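Beta-Ala-His dipeptidase (Homo sapiens, PDB 3DLJ) hydrolyses Xaa-His dipeptides, above all carnosine and anserine, as a secreted, homodimeric metallopeptidase of the M20 family that binds two zinc ions per subunit. Local coordinates at residues T218-N224 with G392-A398; M228-K232 with D253-L257; G67-V73 with P90-L96; K15-I20 with A157-Q163; T30-V35 with K145-L149. All blocks are in the same frame, centred on the assembly; numbering follows the deposited sequence.

Overall arrangement
From the N terminus, helices 13-22 and 24-35 come first, and helix 141-160 later packs against both: contact 4 joins its C-terminal end to the first of them and closes the longer loop, within which contact 5 pairs the second with residues 145-149, close to the zinc site. Inside both loops lies contact 3, a short antiparallel pairing at the edge of the six-stranded sheet of the zinc-binding part. Contacts 1 and 2 follow and share strand 216-232. Contact 1 pairs it with strand 384-397 near the catalytic part; within that long excursion, contact 2 packs helix 250-258 on the lid-domain sheet, across the chain's centre from contacts 3 to 5.

Contact 1 (T218-N224 with G392-A398); sequences TYGTRGN and GLHPWIA
Strands 216-232 and 384-397 pair antiparallel here, their end-to-end directions 163° apart, near the catalytic part, where 216-232 also pairs with strand 421-425; from there both extend as neighbours into the sheet of the M20 lid domain. Extended Thr218 meets the edge of the Trp396 ring with its O (CH2 4.4 Å). At Tyr219 psi falls to 1°, and the carbonyl O accepts a straight hydrogen bond from Ala398 N (2.6 Å), while the p rotamer sets CD1 3.9 Å from Ile397 CD1. Gly220 faces Ile397 in a non-hydrogen-bonded pair (CA-CA 4.2 Å), where a CB would crowd Ile397 CD1. Thr221 and Trp396 form a hydrogen-bonded pair, with Thr221 N to Trp396 O at 2.8 Å and a weak Trp396 N to Thr221 O at 3.3 Å. Their side chains share a face, Thr221 OG1 (chi1 p) lying 3.4 Å from Trp396 CB; helix 430-438 covers Trp396, and the Thr221 side chain is about 12 Å from a zinc ion. The CA-to-CB bond of Arg222 points away; its NE and NH1 are hydrogen-bonded to the carbonyls of Gly426 and Tyr322. The pairing lapses over Arg222 and Gly223, opposite His394 and Pro395; Gly223 CA comes within 3.9 Å of Pro395 CA, and a side chain would clash with Leu393 O. Pairing resumes at Asn224: its N donates to Leu393 O (2.9 Å) and its O accepts from Leu393 N (2.8 Å).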
# COMPACT_ATOMS: atom_id res chain seq x y z
N THR A 218 0.12 -6.72 -11.69
CA THR A 218 1.35 -6.52 -10.92
C THR A 218 1.82 -7.85 -10.34
O THR A 218 1.05 -8.55 -9.67
CB THR A 218 1.12 -5.45 -9.83
OG1 THR A 218 0.58 -4.27 -10.45
CG2 THR A 218 2.42 -5.11 -9.07
N TYR A 219 3.07 -8.21 -10.61
CA TYR A 219 3.59 -9.53 -10.25
C TYR A 219 4.85 -9.50 -9.40
O TYR A 219 5.40 -10.56 -9.06
CB TYR A 219 3.85 -10.37 -11.51
CG TYR A 219 5.02 -9.89 -12.35
CD1 TYR A 219 6.32 -10.39 -12.14
CD2 TYR A 219 4.82 -8.96 -13.38
CE1 TYR A 219 7.39 -9.95 -12.92
CE2 TYR A 219 5.88 -8.52 -14.16
CZ TYR A 219 7.15 -9.02 -13.93
OH TYR A 219 8.19 -8.58 -14.71
N GLY A 220 5.32 -8.30 -9.07
CA GLY A 220 6.46 -8.16 -8.18
C GLY A 220 6.46 -6.86 -7.43
O GLY A 220 5.98 -5.85 -7.94
N THR A 221 6.99 -6.88 -6.21
CA THR A 221 7.05 -5.71 -5.34
C THR A 221 8.44 -5.54 -4.72
O THR A 221 9.19 -6.48 -4.61
CB THR A 221 5.99 -5.78 -4.18
OG1 THR A 221 6.24 -6.95 -3.38
CG2 THR A 221 4.56 -5.84 -4.71
N ARG A 222 8.79 -4.34 -4.28
CA ARG A 222 10.06 -4.19 -3.57
C ARG A 222 9.90 -4.55 -2.09
O ARG A 222 8.81 -4.52 -1.57
CB ARG A 222 10.62 -2.77 -3.74
CG ARG A 222 11.08 -2.45 -5.14
CD ARG A 222 12.08 -1.30 -5.12
NE ARG A 222 11.36 -0.04 -5.02
CZ ARG A 222 11.83 1.15 -5.37
NH1 ARG A 222 13.07 1.32 -5.88
NH2 ARG A 222 11.02 2.18 -5.22
N GLY A 223 11.01 -4.91 -1.45
CA GLY A 223 11.07 -4.97 0.00
C GLY A 223 11.26 -3.58 0.60
O GLY A 223 11.21 -2.57 -0.13
N ASN A 224 11.44 -3.53 1.92
CA ASN A 224 11.71 -2.26 2.59
C ASN A 224 12.51 -2.41 3.88
O ASN A 224 12.45 -3.43 4.54
CB ASN A 224 10.43 -1.44 2.84
CG ASN A 224 10.72 0.07 2.92
OD1 ASN A 224 11.85 0.51 2.70
ND2 ASN A 224 9.72 0.86 3.24
N GLY A 392 11.65 -4.44 8.28
CA GLY A 392 12.55 -5.09 7.33
C GLY A 392 11.87 -6.21 6.58
O GLY A 392 11.65 -7.29 7.11
N LEU A 393 11.49 -5.95 5.33
CA LEU A 393 10.74 -6.93 4.55
C LEU A 393 11.44 -7.24 3.25
O LEU A 393 11.94 -6.34 2.58
CB LEU A 393 9.32 -6.43 4.28
CG LEU A 393 8.51 -5.85 5.46
CD1 LEU A 393 7.15 -5.41 4.98
CD2 LEU A 393 8.36 -6.79 6.68
N HIS A 394 11.47 -8.51 2.91
CA HIS A 394 12.01 -8.95 1.64
C HIS A 394 11.06 -8.64 0.48
O HIS A 394 9.85 -8.48 0.70
CB HIS A 394 12.34 -10.45 1.69
CG HIS A 394 13.57 -10.77 2.49
ND1 HIS A 394 14.85 -10.60 1.99
CD2 HIS A 394 13.72 -11.23 3.76
CE1 HIS A 394 15.73 -10.95 2.91
NE2 HIS A 394 15.07 -11.34 3.99
N PRO A 395 11.60 -8.51 -0.74
CA PRO A 395 10.73 -8.33 -1.91
C PRO A 395 9.93 -9.58 -2.26
O PRO A 395 10.25 -10.69 -1.81
CB PRO A 395 11.72 -7.99 -3.03
CG PRO A 395 13.00 -8.43 -2.57
CD PRO A 395 13.03 -8.48 -1.10
N TRP A 396 8.89 -9.39 -3.04
CA TRP A 396 8.01 -10.47 -3.40
C TRP A 396 7.89 -10.49 -4.92
O TRP A 396 7.87 -9.44 -5.57
CB TRP A 396 6.65 -10.26 -2.74
CG TRP A 396 5.50 -11.13 -3.27
CD1 TRP A 396 5.08 -12.34 -2.78
CD2 TRP A 396 4.63 -10.82 -4.37
NE1 TRP A 396 4.01 -12.81 -3.51
CE2 TRP A 396 3.72 -11.90 -4.49
CE3 TRP A 396 4.53 -9.75 -5.26
CZ2 TRP A 396 2.71 -11.92 -5.48
CZ3 TRP A 396 3.53 -9.77 -6.23
CH2 TRP A 396 2.63 -10.85 -6.33
N ILE A 397 7.82 -11.70 -5.46
CA ILE A 397 7.61 -11.97 -6.88
C ILE A 397 6.61 -13.11 -7.04
O ILE A 397 6.72 -14.14 -6.36
CB ILE A 397 8.94 -12.37 -7.58
CG1 ILE A 397 8.81 -12.26 -9.10
CG2 ILE A 397 9.39 -13.77 -7.14
CD1 ILE A 397 9.25 -10.91 -9.66
N ALA A 398 5.64 -12.93 -7.94
CA ALA A 398 4.75 -14.02 -8.32
C ALA A 398 5.29 -14.71 -9.56
O ALA A 398 6.13 -14.16 -10.28
CB ALA A 398 3.34 -13.51 -8.56

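Contact 2 (M228-K232 with D253-L257); sequences MVEVK and DLVAL
Helix 250-258 packs on one face of the antiparallel sheet of strands 384-397, 216-232, 346-355 and 324-331, next to helix 361-377, whose Leu372 touches Val229 and Leu257, in the two-layer alpha+beta sandwich of the M20 lid (dimerisation) domain. The axes of segments 253-257 and 228-232 approach to 9.1 Å at 151°, and the closest CA pair is Val231 with Leu254 at 6.4 Å. The strand is regularly extended, so Val229 and Val231, both t rotamers, point their CA-to-CB bonds at the helix as two bumps; the CA-to-CB bond of Glu230 points away from it, and its carboxylate forms a salt bridge with Arg346. The helix presents Asp253 and Leu254 and, a turn later, Leu257; Leu257 N bonds to Asp253 O at 2.9 Å. Val231 fits the hollow these three bound: its CG1 lies 3.8 Å from Asp253 CB, and its CG2 4.1 Å from Leu254 CB and 3.8 Å from Leu257 CD1. Leu254, with chi1 t and chi2 p, starts sideways but carries CD1 to 3.6 Å from Val229 O and 4.1 Å from Val229 CB. No hydrogen bond crosses the interface; the carboxylate of Asp253 instead bonds to Asn383 and Ser381 and pairs with Arg379. Leu257, chi1 m and chi2 t, reaches between the two valines, its CD1 also 3.8 Å from Val229 CG1.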
# COMPACT_ATOMS: atom_id res chain seq x y z
N MET A 228 15.25 4.42 11.99
CA MET A 228 15.11 5.55 12.87
C MET A 228 16.48 5.82 13.43
O MET A 228 17.15 4.91 13.89
CB MET A 228 14.13 5.20 13.98
CG MET A 228 12.71 4.94 13.44
SD MET A 228 11.54 4.95 14.82
CE MET A 228 10.05 4.69 13.91
N VAL A 229 16.91 7.08 13.38
CA VAL A 229 18.21 7.47 13.90
C VAL A 229 18.02 8.53 14.97
O VAL A 229 17.78 9.69 14.66
CB VAL A 229 19.15 8.04 12.79
CG1 VAL A 229 20.57 8.37 13.34
CG2 VAL A 229 19.23 7.10 11.60
N GLU A 230 18.15 8.12 16.23
CA GLU A 230 18.03 9.02 17.36
C GLU A 230 19.38 9.63 17.75
O GLU A 230 20.37 8.92 17.94
CB GLU A 230 17.37 8.31 18.54
CG GLU A 230 16.99 9.24 19.71
CD GLU A 230 16.61 8.47 20.99
OE1 GLU A 230 17.47 7.80 21.58
OE2 GLU A 230 15.44 8.54 21.41
N VAL A 231 19.43 10.96 17.81
CA VAL A 231 20.55 11.64 18.42
C VAL A 231 20.05 12.40 19.66
O VAL A 231 19.15 13.23 19.57
CB VAL A 231 21.32 12.59 17.43
CG1 VAL A 231 22.59 13.10 18.08
CG2 VAL A 231 21.68 11.88 16.12
N LYS A 232 20.65 12.12 20.81
CA LYS A 232 20.17 12.65 22.08
C LYS A 232 21.28 13.33 22.88
O LYS A 232 22.33 12.74 23.11
CB LYS A 232 19.53 11.54 22.92
CG LYS A 232 19.12 12.02 24.30
CD LYS A 232 18.49 10.97 25.16
CE LYS A 232 18.64 11.38 26.65
NZ LYS A 232 17.55 10.82 27.50
N ASP A 253 24.31 16.99 14.29
CA ASP A 253 24.70 15.58 14.14
C ASP A 253 23.73 14.82 13.21
O ASP A 253 24.16 14.14 12.29
CB ASP A 253 24.77 14.90 15.53
CG ASP A 253 25.94 15.36 16.40
OD1 ASP A 253 26.92 15.92 15.86
OD2 ASP A 253 25.89 15.15 17.65
N LEU A 254 22.43 14.95 13.45
CA LEU A 254 21.43 14.24 12.65
C LEU A 254 21.45 14.63 11.19
O LEU A 254 21.44 13.77 10.31
CB LEU A 254 20.02 14.38 13.26
CG LEU A 254 18.85 13.68 12.53
CD1 LEU A 254 19.09 12.15 12.43
CD2 LEU A 254 17.50 13.99 13.17
N VAL A 255 21.54 15.93 10.92
CA VAL A 255 21.63 16.43 9.57
C VAL A 255 22.87 15.92 8.82
O VAL A 255 22.82 15.63 7.61
CB VAL A 255 21.52 18.00 9.54
CG1 VAL A 255 21.96 18.54 8.20
CG2 VAL A 255 20.08 18.44 9.87
N ALA A 256 23.99 15.80 9.53
CA ALA A 256 25.19 15.22 8.96
C ALA A 256 25.01 13.70 8.72
O ALA A 256 25.47 13.18 7.71
CB ALA A 256 26.39 15.49 9.85
N LEU A 257 24.36 13.01 9.65
CA LEU A 257 24.02 11.59 9.45
C LEU A 257 23.12 11.35 8.26
O LEU A 257 23.41 10.53 7.42
CB LEU A 257 23.38 11.00 10.72
CG LEU A 257 24.38 10.86 11.88
CD1 LEU A 257 23.64 10.64 13.17
CD2 LEU A 257 25.37 9.73 11.60

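Contact 3 (G67-V73 with P90-L96); sequences GARVASV and PVILAEL
Val73 and Leu93 form the apolar centre on one face of this pairing, Val73 CG2 3.8 Å from Leu93 CD1; on the other face Val70 packs CG1 against Ile92 CG2 (4.0 Å) and CG2 against Ala94 CB (4.2 Å). These side chains decorate an antiparallel pair of strands, 69-73 and 91-96, whose axes lie 4.6 Å apart at 159°. Three hydrogen-bonded pairs set the register: Val73 with Val91, Ala71 with Leu93 and Arg69 with Glu95. The central pair is joined by Leu93 N to Ala71 O (2.7 Å) and Ala71 N to Leu93 O (3.0 Å). Strand 69-73 is outermost within this chain, while strand 91-96 continues to strand 168-174; helix 46-65 covers Val70. Gly67, phi 115°, closes a Schellman motif after that helix. Arg69 starts extended (chi1 and chi2 t), then bends at chi3 (p) and chi4 (74°), which brings NE and NH2 onto Glu95 OE1, at 2.7 and 3.0 Å, so a salt bridge reinforces the backbone pairing where the sheet edge meets solvent.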
# COMPACT_ATOMS: atom_id res chain seq x y z
N GLY A 67 -25.42 -12.15 1.37
CA GLY A 67 -25.58 -13.59 1.42
C GLY A 67 -24.43 -14.37 2.01
O GLY A 67 -24.49 -15.59 2.08
N ALA A 68 -23.37 -13.68 2.44
CA ALA A 68 -22.18 -14.32 2.99
C ALA A 68 -22.36 -14.77 4.45
O ALA A 68 -23.03 -14.09 5.25
CB ALA A 68 -20.98 -13.37 2.88
N ARG A 69 -21.78 -15.94 4.78
CA ARG A 69 -21.52 -16.31 6.18
C ARG A 69 -20.36 -15.40 6.64
O ARG A 69 -19.29 -15.42 6.05
CB ARG A 69 -21.15 -17.80 6.32
CG ARG A 69 -21.01 -18.30 7.78
CD ARG A 69 -20.47 -19.74 7.91
NE ARG A 69 -19.12 -19.92 7.38
CZ ARG A 69 -17.99 -19.48 7.95
NH1 ARG A 69 -18.02 -18.79 9.10
NH2 ARG A 69 -16.81 -19.69 7.35
N VAL A 70 -20.60 -14.59 7.68
CA VAL A 70 -19.61 -13.60 8.13
C VAL A 70 -19.14 -13.87 9.56
O VAL A 70 -19.96 -14.03 10.46
CB VAL A 70 -20.17 -12.15 8.10
CG1 VAL A 70 -19.10 -11.13 8.57
CG2 VAL A 70 -20.69 -11.80 6.71
N ALA A 71 -17.83 -13.93 9.76
CA ALA A 71 -17.29 -13.93 11.13
C ALA A 71 -16.41 -12.70 11.34
O ALA A 71 -15.49 -12.45 10.56
CB ALA A 71 -16.51 -15.21 11.41
N SER A 72 -16.71 -11.92 12.39
CA SER A 72 -15.84 -10.83 12.80
C SER A 72 -15.05 -11.34 13.99
O SER A 72 -15.58 -11.50 15.10
CB SER A 72 -16.65 -9.58 13.19
OG SER A 72 -17.69 -9.32 12.25
N VAL A 73 -13.77 -11.63 13.74
CA VAL A 73 -12.87 -12.28 14.69
C VAL A 73 -12.27 -11.27 15.68
O VAL A 73 -11.61 -10.31 15.28
CB VAL A 73 -11.69 -12.96 13.93
CG1 VAL A 73 -10.71 -13.62 14.90
CG2 VAL A 73 -12.22 -13.95 12.90
N PRO A 90 -11.83 -5.98 14.63
CA PRO A 90 -11.99 -7.38 14.24
C PRO A 90 -11.58 -7.60 12.80
O PRO A 90 -11.55 -6.65 12.00
CB PRO A 90 -13.50 -7.64 14.43
CG PRO A 90 -14.15 -6.31 14.38
CD PRO A 90 -13.12 -5.37 15.01
N VAL A 91 -11.22 -8.83 12.49
CA VAL A 91 -10.95 -9.19 11.12
C VAL A 91 -12.22 -9.88 10.61
O VAL A 91 -12.77 -10.76 11.27
CB VAL A 91 -9.70 -10.08 10.97
CG1 VAL A 91 -9.66 -10.68 9.58
CG2 VAL A 91 -8.42 -9.25 11.22
N ILE A 92 -12.71 -9.44 9.45
CA ILE A 92 -13.80 -10.13 8.82
C ILE A 92 -13.26 -11.33 8.07
O ILE A 92 -12.35 -11.19 7.26
CB ILE A 92 -14.61 -9.22 7.88
CG1 ILE A 92 -15.34 -8.17 8.71
CG2 ILE A 92 -15.59 -10.07 7.01
CD1 ILE A 92 -15.99 -7.10 7.88
N LEU A 93 -13.82 -12.49 8.39
CA LEU A 93 -13.59 -13.72 7.64
C LEU A 93 -14.92 -14.22 7.11
O LEU A 93 -15.70 -14.82 7.86
CB LEU A 93 -12.94 -14.79 8.52
CG LEU A 93 -11.49 -14.59 8.99
CD1 LEU A 93 -11.08 -15.82 9.78
CD2 LEU A 93 -10.56 -14.38 7.83
N ALA A 94 -15.18 -13.97 5.82
CA ALA A 94 -16.49 -14.21 5.20
C ALA A 94 -16.44 -15.18 4.02
O ALA A 94 -15.49 -15.17 3.25
CB ALA A 94 -17.12 -12.90 4.78
N GLU A 95 -17.47 -16.04 3.90
CA GLU A 95 -17.60 -16.94 2.75
C GLU A 95 -18.95 -16.78 2.05
O GLU A 95 -20.00 -16.79 2.68
CB GLU A 95 -17.29 -18.42 3.12
CG GLU A 95 -18.45 -19.32 3.58
CD GLU A 95 -18.02 -20.76 3.97
OE1 GLU A 95 -18.24 -21.18 5.13
OE2 GLU A 95 -17.49 -21.49 3.11
N LEU A 96 -18.91 -16.63 0.73
CA LEU A 96 -20.11 -16.57 -0.10
C LEU A 96 -20.15 -17.78 -1.03
O LEU A 96 -19.55 -17.78 -2.11
CB LEU A 96 -20.14 -15.26 -0.89
CG LEU A 96 -21.35 -14.99 -1.81
CD1 LEU A 96 -22.65 -14.87 -1.05
CD2 LEU A 96 -21.07 -13.72 -2.58

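Contact 4 (K15-I20 with A157-Q163); sequences KVFQYI and AFRALEQ
Val16, Tyr19 and Leu161 carry most of this helix-to-helix contact, with Ala157 between them. Val16, chi1 t, sets CG2 almost squarely over the Phe158 ring, 3.9 Å from its centroid and 4° off the normal, a CH-pi contact, while its CG1 lies 4.0 Å from Ala157 CB. The nearest CA atoms are those of Val16 and Ala157, 5.7 Å apart. One turn on, Tyr19 (chi1 t, chi2 98°) lays a ring face over Ala157 CA, 4.2 Å from the ring centroid, with CD2 3.6 Å from Ala157 CB and OH 3.4 Å from Ala160 CB. Helix 13-22 thus packs against the C-terminal end of helix 141-160, where positive phi at Glu162 closes a Schellman motif, with Gln163 N bonded to Phe158 O at 2.9 Å. Helix 464-482 meets both sides through Ala475, which touches Val16 and Phe158. Leu161, chi1 m and chi2 t, reaches back from this helix end: CD1 lies 3.7 Å from Lys15 O and CD2 4.0 Å from Tyr19 CD1.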
# COMPACT_ATOMS: atom_id res chain seq x y z
N LYS A 15 -25.53 -8.39 -18.81
CA LYS A 15 -26.57 -7.95 -17.88
C LYS A 15 -25.94 -7.44 -16.61
O LYS A 15 -26.36 -6.40 -16.10
CB LYS A 15 -27.55 -9.09 -17.57
CG LYS A 15 -28.79 -9.02 -18.43
CD LYS A 15 -29.01 -10.26 -19.27
CE LYS A 15 -30.06 -10.01 -20.34
NZ LYS A 15 -30.11 -11.10 -21.34
N VAL A 16 -24.93 -8.16 -16.11
CA VAL A 16 -24.09 -7.71 -14.99
C VAL A 16 -23.45 -6.34 -15.26
O VAL A 16 -23.49 -5.47 -14.42
CB VAL A 16 -23.00 -8.76 -14.62
CG1 VAL A 16 -21.95 -8.15 -13.71
CG2 VAL A 16 -23.61 -9.95 -13.94
N PHE A 17 -22.89 -6.17 -16.45
CA PHE A 17 -22.28 -4.90 -16.89
C PHE A 17 -23.32 -3.78 -16.98
O PHE A 17 -23.05 -2.66 -16.55
CB PHE A 17 -21.58 -5.06 -18.25
CG PHE A 17 -20.21 -5.72 -18.19
CD1 PHE A 17 -19.83 -6.50 -17.10
CD2 PHE A 17 -19.31 -5.56 -19.24
CE1 PHE A 17 -18.58 -7.12 -17.06
CE2 PHE A 17 -18.05 -6.16 -19.20
CZ PHE A 17 -17.70 -6.95 -18.11
N GLN A 18 -24.49 -4.10 -17.56
CA GLN A 18 -25.62 -3.18 -17.61
C GLN A 18 -25.99 -2.71 -16.20
O GLN A 18 -26.16 -1.53 -15.99
CB GLN A 18 -26.87 -3.82 -18.26
CG GLN A 18 -26.75 -4.25 -19.71
CD GLN A 18 -27.97 -5.11 -20.18
OE1 GLN A 18 -29.10 -5.02 -19.64
NE2 GLN A 18 -27.74 -5.93 -21.20
N TYR A 19 -26.12 -3.66 -15.27
CA TYR A 19 -26.43 -3.37 -13.85
C TYR A 19 -25.44 -2.38 -13.24
O TYR A 19 -25.82 -1.36 -12.67
CB TYR A 19 -26.49 -4.68 -13.02
CG TYR A 19 -26.93 -4.51 -11.58
CD1 TYR A 19 -28.26 -4.75 -11.18
CD2 TYR A 19 -26.02 -4.09 -10.61
CE1 TYR A 19 -28.66 -4.58 -9.83
CE2 TYR A 19 -26.40 -3.92 -9.30
CZ TYR A 19 -27.71 -4.16 -8.90
OH TYR A 19 -28.01 -3.95 -7.57
N ILE A 20 -24.15 -2.68 -13.39
CA ILE A 20 -23.08 -1.82 -12.89
C ILE A 20 -23.18 -0.38 -13.45
O ILE A 20 -23.09 0.57 -12.68
CB ILE A 20 -21.66 -2.47 -13.11
CG1 ILE A 20 -21.51 -3.74 -12.26
CG2 ILE A 20 -20.56 -1.49 -12.76
CD1 ILE A 20 -20.44 -4.80 -12.76
N ALA A 157 -23.92 -7.34 -7.97
CA ALA A 157 -24.58 -7.37 -9.28
C ALA A 157 -25.11 -8.76 -9.66
O ALA A 157 -26.25 -8.87 -10.10
CB ALA A 157 -23.67 -6.82 -10.36
N PHE A 158 -24.30 -9.81 -9.51
CA PHE A 158 -24.73 -11.21 -9.69
C PHE A 158 -25.85 -11.57 -8.69
O PHE A 158 -26.80 -12.26 -9.03
CB PHE A 158 -23.56 -12.20 -9.48
CG PHE A 158 -22.53 -12.20 -10.59
CD1 PHE A 158 -21.52 -11.26 -10.62
CD2 PHE A 158 -22.55 -13.19 -11.57
CE1 PHE A 158 -20.56 -11.27 -11.63
CE2 PHE A 158 -21.60 -13.20 -12.58
CZ PHE A 158 -20.59 -12.23 -12.59
N ARG A 159 -25.72 -11.10 -7.46
CA ARG A 159 -26.70 -11.38 -6.41
C ARG A 159 -28.07 -10.71 -6.67
O ARG A 159 -29.12 -11.37 -6.58
CB ARG A 159 -26.14 -10.98 -5.03
CG ARG A 159 -24.88 -11.78 -4.59
CD ARG A 159 -25.18 -13.27 -4.28
NE ARG A 159 -26.17 -13.37 -3.21
CZ ARG A 159 -27.15 -14.27 -3.15
NH1 ARG A 159 -27.29 -15.17 -4.12
NH2 ARG A 159 -28.01 -14.24 -2.13
N ALA A 160 -28.06 -9.42 -6.98
CA ALA A 160 -29.28 -8.69 -7.35
C ALA A 160 -30.00 -9.33 -8.55
O ALA A 160 -31.22 -9.42 -8.56
CB ALA A 160 -28.95 -7.24 -7.64
N LEU A 161 -29.25 -9.79 -9.54
CA LEU A 161 -29.83 -10.41 -10.74
C LEU A 161 -30.14 -11.90 -10.63
O LEU A 161 -30.60 -12.51 -11.59
CB LEU A 161 -28.94 -10.15 -11.96
CG LEU A 161 -28.68 -8.69 -12.32
CD1 LEU A 161 -27.59 -8.56 -13.38
CD2 LEU A 161 -29.96 -7.99 -12.75
N GLU A 162 -29.90 -12.49 -9.46
CA GLU A 162 -30.06 -13.93 -9.23
C GLU A 162 -29.29 -14.73 -10.27
O GLU A 162 -29.72 -15.78 -10.75
CB GLU A 162 -31.54 -14.34 -9.19
CG GLU A 162 -32.34 -13.62 -8.11
CD GLU A 162 -33.84 -13.65 -8.37
OE1 GLU A 162 -34.41 -14.76 -8.47
OE2 GLU A 162 -34.45 -12.55 -8.45
N GLN A 163 -28.13 -14.20 -10.64
CA GLN A 163 -27.22 -14.93 -11.44
C GLN A 163 -26.20 -15.65 -10.53
O GLN A 163 -25.60 -15.05 -9.64
CB GLN A 163 -26.55 -14.04 -12.48
CG GLN A 163 -25.61 -14.81 -13.41
CD GLN A 163 -25.10 -13.99 -14.58
OE1 GLN A 163 -25.67 -12.94 -14.90
NE2 GLN A 163 -24.04 -14.49 -15.24

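Contact 5 (T30-V35 with K145-L149); sequences TLKEWV and KGPVL
Leu149 is the central side chain where helix 24-35 crosses helix 141-160, their short axes 10.1 Å apart at 134° and the closest CA atoms those of Leu31 and Gly146 (6.5 Å). With chi1 -85° and chi2 t, Leu149 places CD2 3.6 Å above the centroid of the Trp34 six-membered ring, only 6° off the normal, a CH-pi contact; its CD1 packs against Leu31 CA at 3.6 Å. Trp34 (chi1 m, chi2 30°) presents its ring edge to Val148, CZ3 to CG1 4.3 Å. Leu31, chi1 t and chi2 p, sends CD1 to 3.6 Å from Gly146 N, just before the kink at Pro147, whose N has no bond to the preceding turn. Lys145 is nearly fully extended (chi1 m, chi2 to chi4 t), so NZ reaches the C-terminal end of helix 24-35: it donates to Trp34 O at 3.0 Å and to water 1 at 2.8 Å, which in turn donates to Val35 O at 2.8 Å. Ser39 is a further partner of that amine. Val148 lies about 6 Å, side chain to side chain, from the zinc ligand His110. Helix 46-65 covers Trp34 through Met55, Val58 and Thr62, and helix 464-482 touches Leu31 and Leu149 through Tyr467.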
# COMPACT_ATOMS: atom_id res chain seq x y z
N THR A 30 -22.24 4.82 -1.92
CA THR A 30 -21.74 3.92 -0.89
C THR A 30 -20.28 4.25 -0.57
O THR A 30 -19.90 4.32 0.60
CB THR A 30 -21.87 2.45 -1.27
OG1 THR A 30 -23.25 2.16 -1.52
CG2 THR A 30 -21.37 1.57 -0.13
N LEU A 31 -19.47 4.51 -1.59
CA LEU A 31 -18.09 4.88 -1.33
C LEU A 31 -18.00 6.17 -0.50
O LEU A 31 -17.20 6.25 0.43
CB LEU A 31 -17.29 4.95 -2.63
CG LEU A 31 -15.81 5.33 -2.50
CD1 LEU A 31 -15.07 4.38 -1.56
CD2 LEU A 31 -15.13 5.39 -3.89
N LYS A 32 -18.79 7.18 -0.86
CA LYS A 32 -18.90 8.43 -0.09
C LYS A 32 -19.20 8.15 1.39
O LYS A 32 -18.56 8.73 2.28
CB LYS A 32 -19.98 9.33 -0.71
CG LYS A 32 -20.13 10.70 -0.04
CD LYS A 32 -21.02 11.63 -0.89
CE LYS A 32 -20.74 13.12 -0.61
NZ LYS A 32 -21.56 13.63 0.52
N GLU A 33 -20.14 7.24 1.64
CA GLU A 33 -20.51 6.82 3.00
C GLU A 33 -19.41 6.05 3.70
O GLU A 33 -19.22 6.23 4.90
CB GLU A 33 -21.79 5.99 3.00
CG GLU A 33 -23.04 6.78 2.65
CD GLU A 33 -24.21 5.88 2.27
OE1 GLU A 33 -25.23 6.44 1.81
OE2 GLU A 33 -24.13 4.64 2.42
N TRP A 34 -18.69 5.19 2.99
CA TRP A 34 -17.59 4.45 3.64
C TRP A 34 -16.39 5.37 3.96
O TRP A 34 -15.78 5.22 4.99
CB TRP A 34 -17.17 3.21 2.84
CG TRP A 34 -18.09 2.02 2.99
CD1 TRP A 34 -19.44 2.06 3.22
CD2 TRP A 34 -17.75 0.63 2.82
NE1 TRP A 34 -19.95 0.78 3.25
CE2 TRP A 34 -18.94 -0.11 3.01
CE3 TRP A 34 -16.55 -0.05 2.54
CZ2 TRP A 34 -18.97 -1.51 2.94
CZ3 TRP A 34 -16.58 -1.45 2.47
CH2 TRP A 34 -17.78 -2.16 2.67
N VAL A 35 -16.08 6.30 3.06
CA VAL A 35 -15.02 7.29 3.23
C VAL A 35 -15.26 8.25 4.42
O VAL A 35 -14.32 8.67 5.09
CB VAL A 35 -14.81 8.09 1.88
CG1 VAL A 35 -14.12 9.45 2.13
CG2 VAL A 35 -14.00 7.24 0.86
N LYS A 145 -10.73 1.69 0.17
CA LYS A 145 -12.20 1.51 0.23
C LYS A 145 -12.80 1.38 -1.18
O LYS A 145 -13.69 0.55 -1.40
CB LYS A 145 -12.86 2.64 1.03
CG LYS A 145 -12.57 2.55 2.55
CD LYS A 145 -12.82 3.85 3.31
CE LYS A 145 -12.68 3.61 4.81
NZ LYS A 145 -12.88 4.86 5.62
N GLY A 146 -12.29 2.16 -2.13
CA GLY A 146 -12.69 2.05 -3.54
C GLY A 146 -12.59 0.64 -4.11
O GLY A 146 -13.59 0.09 -4.58
N PRO A 147 -11.38 0.05 -4.13
CA PRO A 147 -11.24 -1.32 -4.63
C PRO A 147 -11.93 -2.42 -3.79
O PRO A 147 -12.38 -3.42 -4.35
CB PRO A 147 -9.71 -1.52 -4.71
CG PRO A 147 -9.14 -0.18 -4.75
CD PRO A 147 -10.06 0.63 -3.82
N VAL A 148 -12.04 -2.26 -2.49
CA VAL A 148 -12.84 -3.21 -1.71
C VAL A 148 -14.30 -3.17 -2.14
O VAL A 148 -14.94 -4.21 -2.32
CB VAL A 148 -12.72 -3.03 -0.17
CG1 VAL A 148 -13.70 -3.94 0.57
CG2 VAL A 148 -11.31 -3.32 0.30
N LEU A 149 -14.83 -1.96 -2.33
CA LEU A 149 -16.24 -1.78 -2.72
C LEU A 149 -16.49 -2.19 -4.15
O LEU A 149 -17.56 -2.69 -4.44
CB LEU A 149 -16.72 -0.35 -2.47
CG LEU A 149 -17.20 -0.11 -1.04
CD1 LEU A 149 -17.44 1.39 -0.77
CD2 LEU A 149 -18.48 -0.92 -0.75
O HOH W 1 -11.93 7.35 4.73